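Collagen alpha-1(XX) chain (Homo sapiens, PDB 5KF4) is probably a fibril-associated collagen of the extracellular matrix, represented here by its second fibronectin type III domain, a beta sandwich. Local coordinates at residues Pro38-Ile43 with Glu55-Gly60; Ile27-Thr32 with Val78-Ile83. All blocks are in the same frame, centred on the assembly; numbering follows the deposited sequence.

Contact 1: residues Pro38-Ile43 with Glu55-Gly60; sequences PLKYLI and EVVVEG
Tyr41 and Ile43 meet Val58 on one face of a two-stranded ladder, while Leu42 meets Val57 on the other. CG2 of Val58 lies between the two inward residues, 3.5 Å from CB of Tyr41 and 3.6 Å from CD1 of Ile43. The phenol ring of Tyr41 turns its edge to the backbone opposite: its CD2 is 3.3 Å from O of Glu59, near the ring plane, and its CE2 approaches O of Gly60 in the same way, while CG of Pro38 covers one ring face toward the rim. On the other face CD1 of Leu42 reaches obliquely to CG2 of Val57 at 3.6 Å. The Lys40 side chain crosses that of Val57 at about a right angle, with CB 3.6 Å from Val57 CG1; a bend at chi2 (-69°) then brings its CD 3.4 Å from Val58 O. Beyond it NZ passes CG of Glu59, and the opposite charges stay apart, NZ to OE1 4.7 Å. An alanine in place of Lys40 would probably leave the Glu59 carboxylate without its nearby positive charge, though CB would stay against Val58 O. The paired backbones run antiparallel at 154°, and Ile43 N bonds to Val56 O at 2.9 Å. Leu39 and Lys40 together face Ile83, a classic beta bulge on the other flank of strand 40-47. The hairpin supplies the edge strand and its neighbour in the four-stranded sheet of a fibronectin type III sandwich.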
ATOM      1  N   PRO A  38      11.554  -7.482   4.814  1.00 43.85           N
ATOM      2  CA  PRO A  38      10.706  -7.786   5.969  1.00 26.71           C
ATOM      3  C   PRO A  38      10.130  -9.187   5.920  1.00 40.66           C
ATOM      4  O   PRO A  38      10.451  -9.957   5.017  1.00 45.24           O
ATOM      5  CB  PRO A  38       9.606  -6.731   5.866  1.00 16.62           C
ATOM      6  CG  PRO A  38       9.475  -6.491   4.406  1.00 22.29           C
ATOM      7  CD  PRO A  38      10.886  -6.568   3.867  1.00 32.35           C
ATOM      8  N   LEU A  39       9.348  -9.541   6.933  1.00 39.40           N
ATOM      9  CA  LEU A  39       8.632 -10.799   6.899  1.00 41.22           C
ATOM     10  C   LEU A  39       7.442 -10.579   5.981  1.00 51.91           C
ATOM     11  O   LEU A  39       7.112 -11.438   5.165  1.00 64.41           O
ATOM     12  CB  LEU A  39       8.204 -11.257   8.295  1.00 50.23           C
ATOM     13  CG  LEU A  39       9.283 -11.993   9.098  1.00 57.02           C
ATOM     14  CD1 LEU A  39      10.349 -11.036   9.622  1.00 64.39           C
ATOM     15  CD2 LEU A  39       8.676 -12.802  10.233  1.00 50.84           C
ATOM     16  N   LYS A  40       6.820  -9.406   6.105  1.00 45.20           N
ATOM     17  CA  LYS A  40       5.612  -9.075   5.350  1.00 33.99           C
ATOM     18  C   LYS A  40       5.480  -7.576   5.021  1.00 30.30           C
ATOM     19  O   LYS A  40       6.203  -6.739   5.565  1.00 29.40           O
ATOM     20  CB  LYS A  40       4.359  -9.520   6.124  1.00 28.66           C
ATOM     21  CG  LYS A  40       4.247 -11.012   6.424  1.00 23.88           C
ATOM     22  CD  LYS A  40       4.010 -11.810   5.145  1.00 38.42           C
ATOM     23  CE  LYS A  40       4.129 -13.308   5.387  1.00 54.29           C
ATOM     24  NZ  LYS A  40       3.806 -14.091   4.162  1.00 60.93           N
ATOM     25  N   TYR A  41       4.540  -7.260   4.127  1.00 27.02           N
ATOM     26  CA  TYR A  41       4.097  -5.885   3.861  1.00 33.45           C
ATOM     27  C   TYR A  41       2.581  -5.748   4.017  1.00 29.11           C
ATOM     28  O   TYR A  41       1.833  -6.587   3.521  1.00 31.69           O
ATOM     29  CB  TYR A  41       4.482  -5.423   2.449  1.00 36.60           C
ATOM     30  CG  TYR A  41       5.926  -5.029   2.248  1.00 28.54           C
ATOM     31  CD1 TYR A  41       6.406  -3.819   2.736  1.00 17.91           C
ATOM     32  CD2 TYR A  41       6.800  -5.841   1.536  1.00 18.84           C
ATOM     33  CE1 TYR A  41       7.716  -3.440   2.549  1.00  9.02           C
ATOM     34  CE2 TYR A  41       8.120  -5.467   1.341  1.00 23.84           C
ATOM     35  CZ  TYR A  41       8.572  -4.266   1.850  1.00 27.62           C
ATOM     36  OH  TYR A  41       9.883  -3.888   1.662  1.00 44.28           O
ATOM     37  N   LEU A  42       2.127  -4.686   4.680  1.00 15.25           N
ATOM     38  CA  LEU A  42       0.697  -4.380   4.730  1.00 12.15           C
ATOM     39  C   LEU A  42       0.320  -3.302   3.716  1.00 14.83           C
ATOM     40  O   LEU A  42       0.836  -2.186   3.761  1.00 14.41           O
ATOM     41  CB  LEU A  42       0.273  -3.928   6.128  1.00 11.25           C
ATOM     42  CG  LEU A  42      -1.159  -3.380   6.203  1.00 17.47           C
ATOM     43  CD1 LEU A  42      -2.197  -4.463   5.918  1.00 16.69           C
ATOM     44  CD2 LEU A  42      -1.445  -2.681   7.521  1.00 17.94           C
ATOM     45  N   ILE A  43      -0.615  -3.636   2.832  1.00 17.54           N
ATOM     46  CA  ILE A  43      -1.114  -2.710   1.817  1.00 24.86           C
ATOM     47  C   ILE A  43      -2.567  -2.303   2.080  1.00 27.15           C
ATOM     48  O   ILE A  43      -3.440  -3.156   2.247  1.00 22.16           O
ATOM     49  CB  ILE A  43      -1.003  -3.326   0.410  1.00 22.42           C
ATOM     50  CG1 ILE A  43       0.463  -3.597   0.073  1.00 31.86           C
ATOM     51  CG2 ILE A  43      -1.623  -2.410  -0.627  1.00 15.30           C
ATOM     52  CD1 ILE A  43       0.668  -4.750  -0.866  1.00 27.46           C
ATOM     53  N   GLU A  55      -7.579  -4.160   2.661  1.00 20.24           N
ATOM     54  CA  GLU A  55      -6.199  -4.502   2.954  1.00 10.30           C
ATOM     55  C   GLU A  55      -5.786  -5.867   2.414  1.00 19.41           C
ATOM     56  O   GLU A  55      -6.613  -6.753   2.159  1.00 20.91           O
ATOM     57  CB  GLU A  55      -5.939  -4.465   4.465  1.00 20.32           C
ATOM     58  CG  GLU A  55      -5.994  -3.084   5.089  1.00 23.35           C
ATOM     59  CD  GLU A  55      -5.913  -3.130   6.603  1.00 17.66           C
ATOM     60  OE1 GLU A  55      -5.534  -4.194   7.147  1.00 20.68           O
ATOM     61  OE2 GLU A  55      -6.198  -2.098   7.248  1.00 10.05           O
ATOM     62  N   VAL A  56      -4.480  -6.015   2.251  1.00 18.70           N
ATOM     63  CA  VAL A  56      -3.884  -7.292   1.916  1.00 25.89           C
ATOM     64  C   VAL A  56      -2.473  -7.267   2.474  1.00 26.80           C
ATOM     65  O   VAL A  56      -1.809  -6.232   2.460  1.00 19.31           O
ATOM     66  CB  VAL A  56      -3.871  -7.556   0.387  1.00 23.75           C
ATOM     67  CG1 VAL A  56      -3.022  -6.523  -0.338  1.00  9.66           C
ATOM     68  CG2 VAL A  56      -3.369  -8.959   0.078  1.00 18.96           C
ATOM     69  N   VAL A  57      -2.028  -8.384   3.026  1.00 30.21           N
ATOM     70  CA  VAL A  57      -0.659  -8.441   3.494  1.00 28.38           C
ATOM     71  C   VAL A  57       0.142  -9.315   2.534  1.00 33.61           C
ATOM     72  O   VAL A  57      -0.303 -10.399   2.155  1.00 34.46           O
ATOM     73  CB  VAL A  57      -0.583  -8.972   4.939  1.00 28.64           C
ATOM     74  CG1 VAL A  57       0.849  -9.311   5.322  1.00 28.74           C
ATOM     75  CG2 VAL A  57      -1.152  -7.945   5.898  1.00 19.11           C
ATOM     76  N   VAL A  58       1.313  -8.835   2.127  1.00 36.41           N
ATOM     77  CA  VAL A  58       2.157  -9.585   1.203  1.00 40.42           C
ATOM     78  C   VAL A  58       3.522  -9.826   1.836  1.00 46.50           C
ATOM     79  O   VAL A  58       3.833  -9.255   2.879  1.00 32.92           O
ATOM     80  CB  VAL A  58       2.324  -8.857  -0.142  1.00 38.44           C
ATOM     81  CG1 VAL A  58       0.987  -8.780  -0.866  1.00 33.98           C
ATOM     82  CG2 VAL A  58       2.905  -7.471   0.069  1.00 38.96           C
ATOM     83  N   GLU A  59       4.363 -10.605   1.167  1.00 50.65           N
ATOM     84  CA  GLU A  59       5.617 -11.048   1.769  1.00 48.10           C
ATOM     85  C   GLU A  59       6.726 -10.009   1.696  1.00 48.92           C
ATOM     86  O   GLU A  59       6.659  -9.045   0.937  1.00 62.09           O
ATOM     87  CB  GLU A  59       6.109 -12.331   1.103  1.00 44.02           C
ATOM     88  CG  GLU A  59       5.106 -13.457   1.108  1.00 54.27           C
ATOM     89  CD  GLU A  59       4.205 -13.405  -0.107  1.00 69.88           C
ATOM     90  OE1 GLU A  59       3.374 -12.474  -0.190  1.00 72.96           O
ATOM     91  OE2 GLU A  59       4.342 -14.283  -0.987  1.00 72.74           O
ATOM     92  N   GLY A  60       7.733 -10.205   2.536  1.00 38.86           N
ATOM     93  CA  GLY A  60       8.893  -9.338   2.580  1.00 42.54           C
ATOM     94  C   GLY A  60       9.699  -9.153   1.302  1.00 52.49           C
ATOM     95  O   GLY A  60      10.095  -8.033   0.988  1.00 50.66           O
TER

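Contact 2: residues Ile27-Thr32 with Val78-Ile83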
ATOM      1  N   ILE A  27      -4.913  -0.991 -10.174  1.00 31.88           N
ATOM      2  CA  ILE A  27      -3.698  -0.191 -10.260  1.00 27.58           C
ATOM      3  C   ILE A  27      -2.516  -1.085  -9.912  1.00 31.71           C
ATOM      4  O   ILE A  27      -2.678  -2.108  -9.244  1.00 33.82           O
ATOM      5  CB  ILE A  27      -3.683   1.019  -9.302  1.00 20.44           C
ATOM      6  CG1 ILE A  27      -3.530   0.556  -7.851  1.00 29.59           C
ATOM      7  CG2 ILE A  27      -4.896   1.916  -9.532  1.00 22.86           C
ATOM      8  CD1 ILE A  27      -2.960   1.616  -6.930  1.00 34.25           C
ATOM      9  N   ARG A  28      -1.325  -0.724 -10.370  1.00 38.93           N
ATOM     10  CA  ARG A  28      -0.162  -1.457  -9.907  1.00 34.57           C
ATOM     11  C   ARG A  28       0.582  -0.613  -8.897  1.00 20.02           C
ATOM     12  O   ARG A  28       0.688   0.602  -9.032  1.00 16.37           O
ATOM     13  CB  ARG A  28       0.773  -1.856 -11.047  1.00 42.63           C
ATOM     14  CG  ARG A  28       1.390  -3.220 -10.791  1.00 49.49           C
ATOM     15  CD  ARG A  28       2.310  -3.699 -11.899  1.00 57.06           C
ATOM     16  NE  ARG A  28       2.020  -5.075 -12.308  1.00 60.31           N
ATOM     17  CZ  ARG A  28       2.066  -6.144 -11.515  1.00 58.36           C
ATOM     18  NH1 ARG A  28       1.781  -7.340 -12.013  1.00 60.86           N
ATOM     19  NH2 ARG A  28       2.389  -6.036 -10.231  1.00 55.02           N
ATOM     20  N   LEU A  29       1.097  -1.286  -7.878  1.00 25.39           N
ATOM     21  CA  LEU A  29       1.846  -0.631  -6.827  1.00 29.50           C
ATOM     22  C   LEU A  29       3.284  -1.092  -6.906  1.00 27.19           C
ATOM     23  O   LEU A  29       3.550  -2.281  -7.071  1.00 30.31           O
ATOM     24  CB  LEU A  29       1.243  -0.960  -5.466  1.00 42.70           C
ATOM     25  CG  LEU A  29       1.361   0.099  -4.381  1.00 40.52           C
ATOM     26  CD1 LEU A  29       0.840   1.431  -4.898  1.00 44.62           C
ATOM     27  CD2 LEU A  29       0.578  -0.363  -3.174  1.00 25.90           C
ATOM     28  N   SER A  30       4.212  -0.151  -6.800  1.00 14.04           N
ATOM     29  CA  SER A  30       5.623  -0.492  -6.859  1.00 20.25           C
ATOM     30  C   SER A  30       6.417   0.356  -5.879  1.00 24.77           C
ATOM     31  O   SER A  30       6.137   1.536  -5.696  1.00 24.19           O
ATOM     32  CB  SER A  30       6.152  -0.310  -8.284  1.00 35.63           C
ATOM     33  OG  SER A  30       5.866  -1.446  -9.082  1.00 43.33           O
ATOM     34  N   TRP A  31       7.440  -0.242  -5.285  1.00 14.38           N
ATOM     35  CA  TRP A  31       8.230   0.434  -4.271  1.00 27.44           C
ATOM     36  C   TRP A  31       9.662  -0.088  -4.264  1.00 25.89           C
ATOM     37  O   TRP A  31       9.923  -1.172  -4.771  1.00 28.57           O
ATOM     38  CB  TRP A  31       7.567   0.242  -2.902  1.00 50.66           C
ATOM     39  CG  TRP A  31       7.406  -1.211  -2.503  1.00 61.38           C
ATOM     40  CD1 TRP A  31       8.289  -1.976  -1.791  1.00 62.06           C
ATOM     41  CD2 TRP A  31       6.299  -2.069  -2.816  1.00 55.21           C
ATOM     42  NE1 TRP A  31       7.794  -3.248  -1.634  1.00 59.16           N
ATOM     43  CE2 TRP A  31       6.576  -3.332  -2.254  1.00 58.18           C
ATOM     44  CE3 TRP A  31       5.098  -1.889  -3.513  1.00 37.56           C
ATOM     45  CZ2 TRP A  31       5.696  -4.409  -2.369  1.00 52.09           C
ATOM     46  CZ3 TRP A  31       4.228  -2.961  -3.627  1.00 33.49           C
ATOM     47  CH2 TRP A  31       4.531  -4.203  -3.057  1.00 39.92           C
ATOM     48  N   THR A  32      10.599   0.690  -3.728  1.00 12.90           N
ATOM     49  CA  THR A  32      11.965   0.196  -3.594  1.00 29.80           C
ATOM     50  C   THR A  32      12.227  -0.277  -2.164  1.00 32.36           C
ATOM     51  O   THR A  32      12.283   0.532  -1.241  1.00 25.56           O
ATOM     52  CB  THR A  32      13.004   1.264  -3.991  1.00 35.66           C
ATOM     53  OG1 THR A  32      12.837   1.595  -5.376  1.00 32.70           O
ATOM     54  CG2 THR A  32      14.416   0.740  -3.778  1.00 37.94           C
ATOM     55  N   VAL A  78      -3.644   5.030  -1.171  1.00 22.05           N
ATOM     56  CA  VAL A  78      -2.990   3.729  -1.199  1.00 27.24           C
ATOM     57  C   VAL A  78      -1.750   3.729  -0.313  1.00 32.63           C
ATOM     58  O   VAL A  78      -0.879   4.569  -0.476  1.00 39.95           O
ATOM     59  CB  VAL A  78      -2.596   3.341  -2.630  1.00 19.34           C
ATOM     60  CG1 VAL A  78      -1.925   1.992  -2.632  1.00 20.92           C
ATOM     61  CG2 VAL A  78      -3.823   3.323  -3.526  1.00  7.08           C
ATOM     62  N   SER A  79      -1.677   2.790   0.625  1.00 28.45           N
ATOM     63  CA  SER A  79      -0.583   2.768   1.592  1.00 22.31           C
ATOM     64  C   SER A  79       0.189   1.449   1.595  1.00 23.43           C
ATOM     65  O   SER A  79      -0.384   0.378   1.382  1.00 16.33           O
ATOM     66  CB  SER A  79      -1.117   3.061   2.993  1.00 16.03           C
ATOM     67  OG  SER A  79      -1.738   4.334   3.045  1.00 18.50           O
ATOM     68  N   VAL A  80       1.494   1.541   1.844  1.00 21.00           N
ATOM     69  CA  VAL A  80       2.356   0.367   1.958  1.00 25.17           C
ATOM     70  C   VAL A  80       3.062   0.335   3.309  1.00 36.93           C
ATOM     71  O   VAL A  80       3.913   1.173   3.584  1.00 42.56           O
ATOM     72  CB  VAL A  80       3.418   0.338   0.848  1.00 27.78           C
ATOM     73  CG1 VAL A  80       4.304  -0.891   0.991  1.00 27.75           C
ATOM     74  CG2 VAL A  80       2.760   0.371  -0.512  1.00 18.68           C
ATOM     75  N   PHE A  81       2.712  -0.638   4.144  1.00 40.32           N
ATOM     76  CA  PHE A  81       3.291  -0.763   5.481  1.00 35.74           C
ATOM     77  C   PHE A  81       4.221  -1.965   5.568  1.00 36.62           C
ATOM     78  O   PHE A  81       3.803  -3.094   5.323  1.00 29.37           O
ATOM     79  CB  PHE A  81       2.191  -0.888   6.530  1.00 37.21           C
ATOM     80  CG  PHE A  81       1.362   0.351   6.699  1.00 33.72           C
ATOM     81  CD1 PHE A  81       1.743   1.337   7.593  1.00 24.53           C
ATOM     82  CD2 PHE A  81       0.198   0.528   5.963  1.00 22.54           C
ATOM     83  CE1 PHE A  81       0.974   2.473   7.759  1.00 19.94           C
ATOM     84  CE2 PHE A  81      -0.573   1.666   6.122  1.00 15.11           C
ATOM     85  CZ  PHE A  81      -0.185   2.640   7.019  1.00 15.36           C
ATOM     86  N   PRO A  82       5.491  -1.734   5.927  1.00 50.30           N
ATOM     87  CA  PRO A  82       6.391  -2.880   6.093  1.00 51.57           C
ATOM     88  C   PRO A  82       6.148  -3.626   7.401  1.00 39.22           C
ATOM     89  O   PRO A  82       5.947  -2.993   8.442  1.00 23.80           O
ATOM     90  CB  PRO A  82       7.782  -2.236   6.086  1.00 48.94           C
ATOM     91  CG  PRO A  82       7.555  -0.841   6.581  1.00 48.95           C
ATOM     92  CD  PRO A  82       6.160  -0.444   6.172  1.00 51.64           C
ATOM     93  N   ILE A  83       6.197  -4.955   7.352  1.00 42.57           N
ATOM     94  CA  ILE A  83       5.986  -5.747   8.557  1.00 53.11           C
ATOM     95  C   ILE A  83       7.232  -6.567   8.892  1.00 50.49           C
ATOM     96  O   ILE A  83       7.556  -7.545   8.215  1.00 40.58           O
ATOM     97  CB  ILE A  83       4.767  -6.702   8.408  1.00 38.27           C
ATOM     98  CG1 ILE A  83       3.504  -5.934   7.999  1.00 29.53           C
ATOM     99  CG2 ILE A  83       4.546  -7.502   9.685  1.00 47.09           C
ATOM    100  CD1 ILE A  83       3.071  -4.873   8.983  1.00 31.28           C
TER
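Strands 27-32 and 78-83, which touch through Ile27, Leu29 and Trp31 on one and Val78 and Val80 on the other, face each other across 9.3 Å between their axes, with their directions 40° apart. Such a separation is bridged by side chains alone, and Leu29 does most of the bridging. Its CD2 fits between two valines, 3.5 Å from CG1 of Val78 and equally 3.5 Å from CG2 of Val80, and its CD1 also rests on Val78 CG1. Leu29 slides past both valines in the opposite direction, so that branch lies beside branch. In Val78, CG1 stands anti to the backbone N (chi1 -180°), which places it against both methyls of Leu29, while CG2 is left for Ile27. This is the face-to-face packing of the two sheets of a fibronectin type III beta sandwich, with 27-32 the middle strand of the three-stranded sheet and 78-83 part of an inner strand of the four-stranded one. Toward one end Ile27 and Val78 meet tip to tip, CD1 of the isoleucine 3.9 Å from CG2 of the valine. At the other end the indole of Trp31 takes CG1 of Val80 over one face, and its CE3 lies 4.4 Å from Val80 CG2. Leu17 and Leu19 of strand 15-20 add to the cover of Leu29, Val96 touches Ile27, and Leu92 packs on Trp31.

Overall arrangement
The two contacts show how a sandwich is assembled along two directions: contact 1 joins neighbours within a sheet, contact 2 joins the sheets across the core. Their centres lie about 9 Å apart, that of contact 2 about 4 Å from the centre of the chain and that of contact 1 about 9 Å. They share the four-stranded sheet, in which strand 40-47 runs between 54-59 and 75-84. Lys40 O and Ile83 N form a probable hydrogen bond, though their 2.5 Å separation is unusually short and doubtful as a length, and Tyr41 CD1 packs 3.5 Å from Pro82 CA. Inside the core, Tyr41 of contact 1 and Trp31 of contact 2 meet edge-to-face, so an aromatic pair also joins them.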